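Local coordinates for putative malic enzyme ((S)-malate:NAD+ oxidoreductase (decarboxylating)) (Streptococcus pyogenes, PDB 2A9F) that probably catalyses the NAD-dependent oxidative decarboxylation of (S)-malate to pyruvate, using a magnesium or manganese ion, at the interface of chains A and B. Sequence-based numbering; all coordinates share one arbitrary frame. Chains: chain A/B, putative malic enzyme ((S)-malate:NAD+ oxidoreductase (decarboxylating)).

The interface of chains A and B. Residues chain A 21-23; chain B 25, 27, 100, 106.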
# COMPACT_ATOMS: atom_id res chain seq x y z
N LYS A 21 -12.38 6.60 2.93
CA LYS A 21 -13.19 6.46 1.73
C LYS A 21 -12.85 5.26 0.85
O LYS A 21 -13.55 4.99 -0.13
CB LYS A 21 -13.08 7.74 0.91
CG LYS A 21 -13.34 9.00 1.72
CD LYS A 21 -13.38 10.24 0.84
CE LYS A 21 -12.01 10.61 0.26
NZ LYS A 21 -11.51 11.89 0.84
N LEU A 22 -11.78 4.55 1.17
CA LEU A 22 -11.39 3.39 0.38
C LEU A 22 -11.63 2.09 1.12
O LEU A 22 -11.77 2.08 2.34
CB LEU A 22 -9.91 3.47 -0.04
CG LEU A 22 -9.57 4.61 -1.01
CD1 LEU A 22 -8.15 4.43 -1.52
CD2 LEU A 22 -10.54 4.61 -2.18
N GLU A 23 -11.67 0.99 0.38
CA GLU A 23 -11.93 -0.33 0.93
C GLU A 23 -11.22 -1.35 0.02
O GLU A 23 -11.00 -1.09 -1.16
CB GLU A 23 -13.45 -0.55 0.91
CG GLU A 23 -13.98 -1.82 1.52
CD GLU A 23 -15.51 -1.89 1.47
OE1 GLU A 23 -16.09 -2.85 2.01
OE2 GLU A 23 -16.12 -0.98 0.88
N GLN B 25 -11.83 -0.45 -3.72
CA GLN B 25 -13.17 0.07 -3.99
C GLN B 25 -13.54 1.20 -3.05
O GLN B 25 -13.28 1.13 -1.86
CB GLN B 25 -14.21 -1.05 -3.88
CG GLN B 25 -14.32 -1.93 -5.13
CD GLN B 25 -15.03 -1.24 -6.27
OE1 GLN B 25 -16.27 -1.23 -6.34
NE2 GLN B 25 -14.26 -0.62 -7.17
N LYS B 27 -15.80 3.59 -0.67
CA LYS B 27 -16.92 3.36 0.24
C LYS B 27 -17.89 4.54 0.19
O LYS B 27 -18.85 4.58 0.96
CB LYS B 27 -16.43 3.21 1.70
CG LYS B 27 -15.25 2.27 1.87
CD LYS B 27 -14.60 2.39 3.24
CE LYS B 27 -15.36 1.63 4.31
NZ LYS B 27 -14.63 1.58 5.61
N LYS B 100 -9.99 -9.61 5.25
CA LYS B 100 -11.28 -9.06 4.87
C LYS B 100 -12.37 -10.11 4.96
O LYS B 100 -13.49 -9.83 5.38
CB LYS B 100 -11.22 -8.49 3.46
CG LYS B 100 -11.79 -7.08 3.33
CD LYS B 100 -13.30 -7.06 3.46
CE LYS B 100 -13.82 -5.71 3.96
NZ LYS B 100 -13.41 -4.57 3.09
N ASP B 106 -9.47 -4.42 6.54
CA ASP B 106 -9.05 -4.14 5.17
C ASP B 106 -7.53 -4.34 5.21
O ASP B 106 -6.87 -3.83 6.11
CB ASP B 106 -9.36 -2.67 4.79
CG ASP B 106 -10.83 -2.45 4.43
OD1 ASP B 106 -11.31 -3.01 3.42
OD2 ASP B 106 -11.53 -1.70 5.16
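The aliphatic stems of A:Glu23 and B:Lys27 meet at about a right angle, with CB of A:Glu23 3.5 Å from CG of B:Lys27. In A:Glu23, CG lies anti to the backbone N (chi1 -176°), and the chain runs on fully extended. This carries the carboxylate past the B:Lys27 stem. OE2 touches CG of B:Lys27 and not its NZ. B:Lys27 bends at chi3 (80°), and its NZ stays 5.6 Å from OE2 of A:Glu23. That pair is no salt bridge, though its opposite charges may still attract.

Beside this small apolar contact the two backbones pair as an antiparallel beta bridge. B:Gln25 N donates to A:Glu23 O at 2.8 Å, in a nearly straight bond. A:Glu23 N returns a bond to B:Gln25 O, also 2.8 Å but clearly bent at the hydrogen. Two residues along each chain, just beyond the strands, B:Lys27 N donates to A:Lys21 O at 2.7 Å.

The charged rim lies on the other side of the A:Glu23 side chain. B:Lys100 crosses it at about a right angle and brings NZ 3.4 Å from OE1 of A:Glu23, a long salt bridge and a weak hydrogen bond. Within chain B, the same NZ forms a hydrogen bond and salt bridge to OD1 of B:Asp106 at 2.6 Å, meeting it from above the carboxylate plane. B:Asp106 probably positions this amino group, and the lysine may ease the like charges of the two carboxylates.

Strands 22-26 of both subunits are joined here, and the two-fold axis repeats the contact. The centre of the patch lies about 15 Å from B:Lys95, the predicted proton acceptor. The patch helps hold together the deposited dimer, probably the functional pair.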